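Local coordinates for protein extracellular ligand-binding receptor (Desulfitobacterium hafniense, PDB 4Q6B) that binds leucine in the cleft between its two lobes and probably hands amino acids on to an ABC transporter, as substrate-binding proteins of the leucine-binding family do, at residues L22-A27 with T283-A288; A16-S21 with H81-I86; A229-D234 with G255-P260; G289-I294 with G319-V324. One frame throughout, in Å; residues are numbered along the deposited sequence. Where two conformers were deposited one is given.

Overall arrangement
From the N terminus, the chain leaves strand 10-17 of the five-stranded parallel sheet and opens contact 2 at 16-21, then at once contact 1 at 22-27, where helix 26-39 begins. Contact 2 closes at 81-86, just past the neighbouring strand 75-79, so it crosses contact 1, which stays open much longer. Contact 3 opens and closes within that long span, joining the ends of strands 227-229 and 253-257 in the seven-stranded mixed sheet. The start of helix 284-301 closes contact 1. Contact 4 follows in series, tying the same helix to the hairpin at 321-328. Contacts 1, 2 and 3 all touch the bound leucine; contact 4 does not.

Contact 1: L22-A27 with T283-A288; sequences LDDLFA and TSYAAA. With LEU (leucine), chain B.
T283 meets D24 and L25 with every side-chain atom it has. Its CB lies 3.6 Å from D24 O. The hydroxyl oxygen, set between its own backbone N and carbonyl carbon (chi1 55°), then does two jobs. T283 OG1 donates to D24 O over 2.6 Å, the donor tilted 31° from the carbonyl plane, and it accepts from A286 N at 3.0 Å. The other branch, CG2, also stays near D24 O and rests 4.0 Å from L25 CD1, where the two side chains cross obliquely.

T283 is the N-cap residue of helix 284-301, and its bond from A286 N caps that helix; on the facing side L25 has the N-cap position of helix 26-39. Two helix starts therefore meet here, in the type I periplasmic binding protein fold, close to the ligand pocket. D24 prepares the start of helix 26-39 with an Asx turn: its OD1 takes the N-H of F26 from above the carboxylate plane, while OD2 is held by the indole N-H of W17. A valine in place of T283 would probably leave the D24 carbonyl without its donor and the A286 N-H without its cap.

Beyond the cap, A286 CB presses on L25 O at 3.4 Å. F26, with CG anti to the backbone N (chi1 -179°), brings its ring edge to helix 284-301: CD1 lies 3.3 Å from Y285 O, which is near the ring plane. Y285 carries its ring into the pocket, and its OH touches CD1 of the bound leucine at 3.1 Å.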
# COMPACT_ATOMS: atom_id res chain seq x y z
N LEU A 22 6.96 13.79 -2.36
CA LEU A 22 5.53 13.43 -2.34
C LEU A 22 4.68 14.33 -1.46
O LEU A 22 5.00 14.53 -0.27
CB LEU A 22 5.37 12.00 -1.84
CG LEU A 22 6.03 10.94 -2.70
CD1 LEU A 22 6.12 9.69 -1.93
CD2 LEU A 22 5.28 10.72 -3.99
N ASP A 23 3.57 14.81 -2.03
CA ASP A 23 2.57 15.58 -1.30
C ASP A 23 1.47 14.66 -0.82
O ASP A 23 0.30 14.89 -1.13
CB ASP A 23 1.91 16.62 -2.22
CG ASP A 23 2.90 17.41 -3.06
OD1 ASP A 23 2.73 17.44 -4.30
OD2 ASP A 23 3.84 18.01 -2.47
N ASP A 24 1.82 13.63 -0.07
CA ASP A 24 0.83 12.57 0.21
C ASP A 24 0.30 12.55 1.64
O ASP A 24 -0.35 11.56 2.06
CB ASP A 24 1.50 11.23 -0.12
CG ASP A 24 2.72 10.97 0.74
OD1 ASP A 24 3.12 11.86 1.57
OD2 ASP A 24 3.26 9.85 0.62
N LEU A 25 0.62 13.61 2.40
CA LEU A 25 0.20 13.74 3.80
C LEU A 25 0.71 12.63 4.71
O LEU A 25 0.14 12.39 5.78
CB LEU A 25 -1.34 13.88 3.92
CG LEU A 25 -1.90 15.10 3.20
CD1 LEU A 25 -3.45 15.14 3.22
CD2 LEU A 25 -1.31 16.40 3.80
N PHE A 26 1.79 11.97 4.31
CA PHE A 26 2.29 10.87 5.12
C PHE A 26 2.85 11.41 6.45
O PHE A 26 2.53 10.90 7.55
CB PHE A 26 3.34 10.11 4.35
CG PHE A 26 3.89 8.95 5.08
CD1 PHE A 26 3.08 7.87 5.40
CD2 PHE A 26 5.25 8.92 5.42
CE1 PHE A 26 3.61 6.79 6.07
CE2 PHE A 26 5.79 7.86 6.11
CZ PHE A 26 4.97 6.77 6.42
N ALA A 27 3.65 12.47 6.35
CA ALA A 27 4.23 13.10 7.54
C ALA A 27 3.17 13.59 8.51
O ALA A 27 3.35 13.46 9.73
CB ALA A 27 5.20 14.26 7.15
N THR A 283 -5.26 11.15 3.50
CA THR A 283 -5.05 10.19 2.42
C THR A 283 -4.91 8.76 2.99
O THR A 283 -4.76 8.57 4.21
CB THR A 283 -3.74 10.50 1.71
OG1 THR A 283 -2.66 10.52 2.67
CG2 THR A 283 -3.79 11.86 1.03
N SER A 284 -4.93 7.76 2.11
CA SER A 284 -4.67 6.38 2.54
C SER A 284 -3.27 6.23 3.17
O SER A 284 -3.07 5.43 4.09
CB SER A 284 -4.81 5.45 1.33
OG SER A 284 -3.79 5.73 0.37
N TYR A 285 -2.30 6.99 2.68
CA TYR A 285 -0.95 6.94 3.29
C TYR A 285 -0.87 7.59 4.67
O TYR A 285 -0.16 7.07 5.57
CB TYR A 285 0.08 7.58 2.33
CG TYR A 285 0.05 6.87 1.00
CD1 TYR A 285 0.51 5.57 0.88
CD2 TYR A 285 -0.56 7.47 -0.10
CE1 TYR A 285 0.44 4.90 -0.36
CE2 TYR A 285 -0.64 6.83 -1.31
CZ TYR A 285 -0.14 5.54 -1.44
OH TYR A 285 -0.25 4.92 -2.67
N ALA A 286 -1.61 8.70 4.87
CA ALA A 286 -1.71 9.30 6.21
C ALA A 286 -2.29 8.26 7.16
O ALA A 286 -1.83 8.13 8.31
CB ALA A 286 -2.64 10.48 6.20
N ALA A 287 -3.31 7.55 6.69
CA ALA A 287 -3.97 6.51 7.52
C ALA A 287 -3.05 5.32 7.85
O ALA A 287 -3.01 4.85 8.99
CB ALA A 287 -5.29 6.04 6.85
N ALA A 288 -2.33 4.82 6.85
CA ALA A 288 -1.37 3.73 7.04
C ALA A 288 -0.21 4.15 7.96
O ALA A 288 0.21 3.38 8.83
CB ALA A 288 -0.85 3.26 5.67
N LEU B . 2.78 -0.11 -3.76
CA LEU B . 3.97 0.50 -4.37
C LEU B . 5.17 -0.41 -4.22
O LEU B . 6.24 -0.13 -4.74
CB LEU B . 4.24 1.85 -3.72
CG LEU B . 3.05 2.71 -4.16
CD1 LEU B . 2.45 3.43 -2.99
CD2 LEU B . 3.36 3.67 -5.30
OXT LEU B . 5.05 -1.48 -3.59

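Contact 2: A16-S21 with H81-I86; sequences AWPFAS and HRNSFI. With LEU (leucine), chain B.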
# COMPACT_ATOMS: atom_id res chain seq x y z
N ALA A 16 11.64 6.08 7.05
CA ALA A 16 12.33 6.26 5.76
C ALA A 16 11.24 6.40 4.69
O ALA A 16 10.41 5.48 4.52
CB ALA A 16 13.21 5.05 5.47
N TRP A 17 11.22 7.54 3.96
CA TRP A 17 10.14 7.84 3.02
C TRP A 17 10.61 8.88 2.05
O TRP A 17 11.54 9.61 2.37
CB TRP A 17 8.93 8.44 3.79
CG TRP A 17 7.61 8.40 3.07
CD1 TRP A 17 6.96 9.45 2.53
CD2 TRP A 17 6.76 7.25 2.90
NE1 TRP A 17 5.73 9.03 1.98
CE2 TRP A 17 5.60 7.69 2.21
CE3 TRP A 17 6.88 5.90 3.28
CZ2 TRP A 17 4.54 6.81 1.90
CZ3 TRP A 17 5.83 5.03 2.97
CH2 TRP A 17 4.69 5.49 2.28
N PRO A 18 10.01 8.95 0.85
CA PRO A 18 10.44 10.03 -0.05
C PRO A 18 9.67 11.31 0.32
O PRO A 18 8.82 11.79 -0.44
CB PRO A 18 10.04 9.52 -1.44
CG PRO A 18 9.71 8.07 -1.25
CD PRO A 18 9.23 7.92 0.14
N PHE A 19 10.02 11.88 1.48
CA PHE A 19 9.25 12.98 2.07
C PHE A 19 9.15 14.19 1.15
O PHE A 19 8.06 14.76 0.95
CB PHE A 19 9.85 13.42 3.41
CG PHE A 19 9.61 12.45 4.54
CD1 PHE A 19 8.33 12.34 5.11
CD2 PHE A 19 10.65 11.68 5.06
CE1 PHE A 19 8.09 11.46 6.15
CE2 PHE A 19 10.43 10.80 6.11
CZ PHE A 19 9.14 10.67 6.66
N ALA A 20 10.28 14.62 0.60
CA ALA A 20 10.26 15.84 -0.18
C ALA A 20 9.55 15.74 -1.53
O ALA A 20 9.02 16.74 -2.04
CB ALA A 20 11.73 16.37 -0.38
N SER A 21 9.58 14.57 -2.16
CA SER A 21 9.02 14.46 -3.49
C SER A 21 7.53 14.14 -3.51
O SER A 21 6.89 14.23 -4.57
CB SER A 21 9.83 13.45 -4.32
OG SER A 21 9.93 12.23 -3.63
N HIS A 81 9.99 0.94 3.79
CA HIS A 81 10.11 2.12 2.93
C HIS A 81 8.83 2.17 2.07
O HIS A 81 7.88 1.39 2.31
CB HIS A 81 11.37 2.03 2.05
CG HIS A 81 12.66 2.05 2.84
ND1 HIS A 81 13.67 2.95 2.56
CD2 HIS A 81 13.09 1.31 3.90
CE1 HIS A 81 14.67 2.76 3.41
NE2 HIS A 81 14.34 1.78 4.23
N ARG A 82 8.77 3.05 1.08
CA ARG A 82 7.52 3.18 0.29
C ARG A 82 7.57 2.20 -0.88
O ARG A 82 6.67 1.35 -1.04
CB ARG A 82 7.40 4.59 -0.29
CG ARG A 82 6.07 4.83 -1.01
CD ARG A 82 6.01 6.29 -1.51
NE ARG A 82 4.75 6.67 -2.18
CZ ARG A 82 4.57 6.67 -3.49
NH1 ARG A 82 3.40 7.03 -4.00
NH2 ARG A 82 5.57 6.30 -4.29
N ASN A 83 8.64 2.26 -1.65
CA ASN A 83 8.69 1.49 -2.89
C ASN A 83 9.16 0.08 -2.59
O ASN A 83 10.15 -0.10 -1.86
CB ASN A 83 9.71 2.10 -3.88
CG ASN A 83 9.35 3.53 -4.25
OD1 ASN A 83 9.69 4.45 -3.51
ND2 ASN A 83 8.63 3.72 -5.36
N SER A 84 8.49 -0.93 -3.14
CA SER A 84 8.97 -2.30 -2.90
C SER A 84 10.39 -2.58 -3.37
O SER A 84 11.11 -3.36 -2.74
CB SER A 84 8.01 -3.32 -3.54
OG SER A 84 6.74 -3.30 -2.91
N PHE A 85 10.86 -1.95 -4.45
CA PHE A 85 12.23 -2.23 -4.89
C PHE A 85 13.30 -1.71 -3.94
O PHE A 85 14.48 -2.09 -4.04
CB PHE A 85 12.48 -1.74 -6.31
CG PHE A 85 12.75 -0.25 -6.40
CD1 PHE A 85 14.04 0.23 -6.42
CD2 PHE A 85 11.70 0.66 -6.49
CE1 PHE A 85 14.32 1.59 -6.51
CE2 PHE A 85 11.97 2.05 -6.58
CZ PHE A 85 13.28 2.49 -6.58
N ILE A 86 12.90 -0.83 -3.02
CA ILE A 86 13.75 -0.40 -1.91
C ILE A 86 13.48 -1.20 -0.66
O ILE A 86 14.41 -1.70 -0.03
CB ILE A 86 13.57 1.12 -1.69
CG1 ILE A 86 13.82 1.83 -3.02
CG2 ILE A 86 14.49 1.65 -0.52
CD1 ILE A 86 13.83 3.35 -2.88
N LEU B . 2.78 -0.11 -3.76
CA LEU B . 3.97 0.50 -4.37
C LEU B . 5.17 -0.41 -4.22
O LEU B . 6.24 -0.13 -4.74
CB LEU B . 4.24 1.85 -3.72
CG LEU B . 3.05 2.71 -4.16
CD1 LEU B . 2.45 3.43 -2.99
CD2 LEU B . 3.36 3.67 -5.30
OXT LEU B . 5.05 -1.48 -3.59
O HOH W 1 10.42 5.07 1.76
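A16 and H81 bring the two backbones closest, CA to CA 5.5 Å, yet no direct hydrogen bond joins the segments; a water accepts from R82 N at 2.7 Å and sits 2.8 Å from A16 O. P18, the centre of an inverse gamma turn, bends the chain away just after the strand, and a cis peptide precedes H81. A16 CB lies over the imidazole face, 3.6 Å from the centroid of the H81 ring, a CH-pi contact. Bonds from H81 ND1 to D55 and from NE2 to Y94 fix that ring's rotation.

R82 runs its aliphatic chain over one face of W17, with CB 3.8 Å from the centroid of the six-membered ring, while P18 CD lies over the same face of the indole, likewise toward its rim. With CG anti to the backbone N (chi1 -174°) and the chain extended as far as NE, R82 carries its guanidinium past the indole, the two planes 89° apart. One face of that guanidinium packs on the bound leucine, NH2 to CD2 3.6 Å. S84 grips the ligand carboxylate: its N donates to the leucine O at 2.9 Å, and its OG to OXT.

S84 begins helix 84-97, whose positive end probably helps hold the carboxylate. Strands 10-17 and 75-79 lie side by side in the parallel sheet behind, A16 bonding to I79, and A16 packs against I65 of helix 59-70.

Contact 3: A229-D234 with G255-P260; sequences AGNSWD and GSFFNP. With LEU (leucine), chain B; EDO (1,2-ethanediol), chain G.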
# COMPACT_ATOMS: atom_id res chain seq x y z
N ALA A 229 -7.58 -0.87 -11.69
CA ALA A 229 -6.15 -0.77 -11.37
C ALA A 229 -5.92 -0.99 -9.87
O ALA A 229 -6.87 -1.04 -9.08
CB ALA A 229 -5.62 0.58 -11.81
N GLY A 230 -4.65 -1.08 -9.48
CA GLY A 230 -4.31 -1.31 -8.09
C GLY A 230 -3.87 -0.11 -7.31
O GLY A 230 -4.17 1.02 -7.68
N ASN A 231 -3.12 -0.31 -6.22
CA ASN A 231 -3.02 0.75 -5.23
C ASN A 231 -2.23 2.02 -5.58
O ASN A 231 -2.40 3.05 -4.89
CB ASN A 231 -2.51 0.19 -3.90
CG ASN A 231 -1.03 0.44 -3.70
OD1 ASN A 231 -0.20 -0.13 -4.40
ND2 ASN A 231 -0.70 1.31 -2.77
N SER A 232 -1.34 1.98 -6.58
CA SER A 232 -0.59 3.19 -6.91
C SER A 232 -1.51 4.27 -7.50
O SER A 232 -1.12 5.44 -7.66
CB SER A 232 0.53 2.87 -7.91
OG SER A 232 -0.01 2.24 -9.04
N TRP A 233 -2.73 3.87 -7.82
CA TRP A 233 -3.70 4.76 -8.46
C TRP A 233 -4.53 5.54 -7.42
O TRP A 233 -5.27 6.45 -7.77
CB TRP A 233 -4.60 3.98 -9.40
CG TRP A 233 -3.85 3.45 -10.61
CD1 TRP A 233 -2.97 2.41 -10.64
CD2 TRP A 233 -3.98 3.91 -11.95
NE1 TRP A 233 -2.52 2.21 -11.93
CE2 TRP A 233 -3.12 3.13 -12.75
CE3 TRP A 233 -4.70 4.95 -12.55
CZ2 TRP A 233 -3.00 3.32 -14.13
CZ3 TRP A 233 -4.56 5.14 -13.91
CH2 TRP A 233 -3.71 4.33 -14.68
N ASP A 234 -4.37 5.19 -6.14
CA ASP A 234 -4.97 5.97 -5.05
C ASP A 234 -4.30 7.35 -4.98
O ASP A 234 -4.98 8.38 -4.93
CB ASP A 234 -4.82 5.22 -3.72
CG ASP A 234 -5.87 5.64 -2.68
OD1 ASP A 234 -6.29 6.82 -2.67
OD2 ASP A 234 -6.27 4.76 -1.88
N GLY A 255 -8.19 -0.73 -6.51
CA GLY A 255 -8.07 -1.59 -5.36
C GLY A 255 -7.01 -1.00 -4.46
O GLY A 255 -5.88 -0.85 -4.84
N SER A 256 -7.40 -0.68 -3.25
CA SER A 256 -6.58 0.10 -2.36
C SER A 256 -6.93 -0.25 -0.94
O SER A 256 -7.35 -1.35 -0.68
CB SER A 256 -6.76 1.59 -2.61
OG SER A 256 -5.76 2.32 -1.94
N PHE A 257 -6.67 0.68 -0.04
CA PHE A 257 -6.97 0.52 1.37
C PHE A 257 -7.31 1.88 2.01
O PHE A 257 -7.05 2.92 1.44
CB PHE A 257 -5.80 -0.13 2.09
CG PHE A 257 -4.51 0.59 1.91
CD1 PHE A 257 -3.62 0.21 0.94
CD2 PHE A 257 -4.21 1.68 2.69
CE1 PHE A 257 -2.45 0.90 0.75
CE2 PHE A 257 -3.04 2.37 2.50
CZ PHE A 257 -2.16 1.98 1.54
N PHE A 258 -7.95 1.83 3.17
CA PHE A 258 -8.45 2.98 3.91
C PHE A 258 -9.77 3.50 3.36
O PHE A 258 -9.84 3.98 2.25
CB PHE A 258 -7.45 4.13 4.08
CG PHE A 258 -7.99 5.26 4.91
CD1 PHE A 258 -8.44 5.03 6.19
CD2 PHE A 258 -8.08 6.54 4.40
CE1 PHE A 258 -8.97 6.05 6.95
CE2 PHE A 258 -8.59 7.56 5.15
CZ PHE A 258 -9.03 7.32 6.43
N ASN A 259 -10.81 3.39 4.17
CA ASN A 259 -12.12 3.95 3.81
C ASN A 259 -12.46 5.01 4.84
O ASN A 259 -12.77 4.68 5.99
CB ASN A 259 -13.16 2.85 3.84
CG ASN A 259 -14.54 3.36 3.48
OD1 ASN A 259 -14.76 4.58 3.34
ND2 ASN A 259 -15.49 2.43 3.32
N PRO A 260 -12.42 6.30 4.46
CA PRO A 260 -12.70 7.35 5.43
C PRO A 260 -14.17 7.46 5.79
O PRO A 260 -14.51 8.24 6.69
CB PRO A 260 -12.24 8.63 4.72
CG PRO A 260 -12.32 8.29 3.26
CD PRO A 260 -12.09 6.82 3.11
N LEU B . 2.78 -0.11 -3.76
CA LEU B . 3.97 0.50 -4.37
C LEU B . 5.17 -0.41 -4.22
O LEU B . 6.24 -0.13 -4.74
CB LEU B . 4.24 1.85 -3.72
CG LEU B . 3.05 2.71 -4.16
CD1 LEU B . 2.45 3.43 -2.99
CD2 LEU B . 3.36 3.67 -5.30
OXT LEU B . 5.05 -1.48 -3.59
C1 EDO G . -0.09 -2.18 -9.82
O1 EDO G . 1.24 -2.09 -10.36
C2 EDO G . -0.22 -1.39 -8.53
O2 EDO G . -0.55 -0.07 -8.84
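A229 and G255 meet through the backbone: G255 N donates to A229 O at 2.9 Å, which continues the parallel pairing of strands 227-229 and 253-257. This is the tight part. Beyond it segment 229-234 curls into a short 3-10 turn and lays N231 CB 3.6 Å from G255 O. Farther along, D234 and S256 reach for each other, D234 CG and S256 OG each standing anti to its own backbone N (chi1 -156° and -168°). S256 OG donates to D234 OD2 over a very short 2.5 Å.

The looser side faces the ligand. In the conformer described, N231 ND2 comes no nearer to the F257 ring than 4.0 Å, at CE1. The same side chain's N231 OD1 accepts from N of the bound leucine at 3.0 Å. S232 CB stands 3.9 Å from the leucine CD2. An ethanediol, probably left from crystallisation, takes the S232 N-H on its O2. Its approach to S232 OG is too short to be trusted in detail.

The two sides thus differ in chemistry. N231 offers an oxygen to the ligand's ammonium, consistent with a pocket that binds a free amino acid. D234 OD2 also forms a salt bridge with K344, which bonds F257 O and F258 O as well; with a lysine and a hydroxyl both on it, the carboxylate is likely to stay ionised.

Contact 4: G289-I294 with G319-V324; sequences GYDAVI and GPWEGV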
# COMPACT_ATOMS: atom_id res chain seq x y z
N GLY A 289 0.29 5.37 7.78
CA GLY A 289 1.31 5.91 8.70
C GLY A 289 0.81 6.02 10.13
O GLY A 289 1.53 5.69 11.09
N TYR A 290 -0.42 6.53 10.30
CA TYR A 290 -1.01 6.67 11.61
C TYR A 290 -1.14 5.28 12.27
O TYR A 290 -0.69 5.08 13.43
CB TYR A 290 -2.37 7.41 11.48
CG TYR A 290 -3.06 7.67 12.81
CD1 TYR A 290 -3.86 6.70 13.42
CD2 TYR A 290 -2.91 8.89 13.45
CE1 TYR A 290 -4.52 6.96 14.63
CE2 TYR A 290 -3.52 9.15 14.66
CZ TYR A 290 -4.33 8.18 15.26
OH TYR A 290 -4.95 8.46 16.47
N ASP A 291 -1.71 4.32 11.56
CA ASP A 291 -1.86 3.00 12.17
C ASP A 291 -0.48 2.38 12.47
O ASP A 291 -0.35 1.65 13.51
CB ASP A 291 -2.67 2.03 11.29
CG ASP A 291 -4.18 2.14 11.52
OD1 ASP A 291 -4.65 2.91 12.40
OD2 ASP A 291 -4.91 1.45 10.78
N ALA A 292 0.54 2.69 11.67
CA ALA A 292 1.83 2.05 11.92
C ALA A 292 2.41 2.56 13.24
O ALA A 292 3.01 1.81 13.98
CB ALA A 292 2.82 2.35 10.78
N VAL A 293 2.32 3.86 13.47
CA VAL A 293 2.83 4.46 14.70
C VAL A 293 2.04 3.93 15.88
O VAL A 293 2.63 3.54 16.90
CB VAL A 293 2.76 6.02 14.67
CG1 VAL A 293 3.00 6.62 16.08
CG2 VAL A 293 3.75 6.59 13.67
N ILE A 294 0.71 3.84 15.75
CA ILE A 294 -0.09 3.43 16.90
C ILE A 294 0.21 1.95 17.22
O ILE A 294 0.33 1.57 18.41
CB ILE A 294 -1.60 3.63 16.68
CG1 ILE A 294 -1.96 5.11 16.47
CG2 ILE A 294 -2.38 3.11 17.91
CD1 ILE A 294 -1.55 6.03 17.57
N GLY A 319 -2.06 -10.16 17.73
CA GLY A 319 -3.20 -10.90 17.18
C GLY A 319 -3.99 -9.85 16.42
O GLY A 319 -3.42 -8.86 15.98
N PRO A 320 -5.31 -10.05 16.29
CA PRO A 320 -6.12 -9.01 15.62
C PRO A 320 -6.10 -7.70 16.40
O PRO A 320 -6.25 -7.68 17.62
CB PRO A 320 -7.52 -9.61 15.60
CG PRO A 320 -7.49 -10.74 16.48
CD PRO A 320 -6.10 -11.20 16.72
N TRP A 321 -5.87 -6.62 15.68
CA TRP A 321 -5.74 -5.31 16.30
C TRP A 321 -6.48 -4.24 15.48
O TRP A 321 -6.22 -4.10 14.27
CB TRP A 321 -4.26 -4.96 16.32
CG TRP A 321 -3.94 -3.66 16.96
CD1 TRP A 321 -3.73 -3.44 18.29
CD2 TRP A 321 -3.76 -2.40 16.30
NE1 TRP A 321 -3.43 -2.12 18.50
CE2 TRP A 321 -3.45 -1.46 17.30
CE3 TRP A 321 -3.85 -1.97 14.98
CZ2 TRP A 321 -3.21 -0.11 17.01
CZ3 TRP A 321 -3.62 -0.63 14.69
CH2 TRP A 321 -3.29 0.28 15.70
N GLU A 322 -7.37 -3.50 16.13
CA GLU A 322 -8.20 -2.54 15.40
C GLU A 322 -7.55 -1.20 15.24
O GLU A 322 -7.11 -0.59 16.23
CB GLU A 322 -9.52 -2.37 16.16
CG GLU A 322 -10.19 -3.68 16.44
CD GLU A 322 -10.94 -4.25 15.25
OE1 GLU A 322 -11.61 -5.30 15.41
OE2 GLU A 322 -10.89 -3.64 14.15
N GLY A 323 -7.52 -0.73 13.98
CA GLY A 323 -6.90 0.54 13.62
C GLY A 323 -7.88 1.38 12.81
O GLY A 323 -9.01 0.97 12.60
N VAL A 324 -7.40 2.51 12.30
CA VAL A 324 -8.28 3.36 11.50
C VAL A 324 -8.56 2.76 10.14
O VAL A 324 -9.57 3.07 9.50
CB VAL A 324 -7.70 4.79 11.34
CG1 VAL A 324 -7.29 5.33 12.71
CG2 VAL A 324 -6.52 4.81 10.35
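A beta hairpin, strands 321-323 and 326-328, leans on helix 284-301 here, with D291 bonded to its turn and W321 and V324 packed against the helix. The helix and strand segments approach to 9.5 Å between axes, their directions 140° apart. D291 OD1 accepts from V324 N at 2.8 Å through its syn lone pair, a nearly straight bond with an N-H...O angle of 164°. Its OD2 takes M325 N and H328 NE2, so one carboxylate bonds V324 and M325 in the turn and H328 in the second strand. An alanine in place of D291 would probably leave the V324 and M325 amides and the H328 imidazole without their acceptor, and the turn freer to shift. G323 fits this closeness: a CB on it would fall 2.4 Å from D291 OD2, a clash.

Packing flanks the bond. V324 CG1 lies 3.7 Å from Y290 CE1, the two side chains crossing at about a right angle, and the V324 CG2 methyl sits beside the carboxylate oxygen D291 OD1. W321, its CG anti to the backbone N (chi1 -178°), sends the indole to the helix, where I294 CG2 meets its edge in the ring plane, 3.4 Å from CZ2.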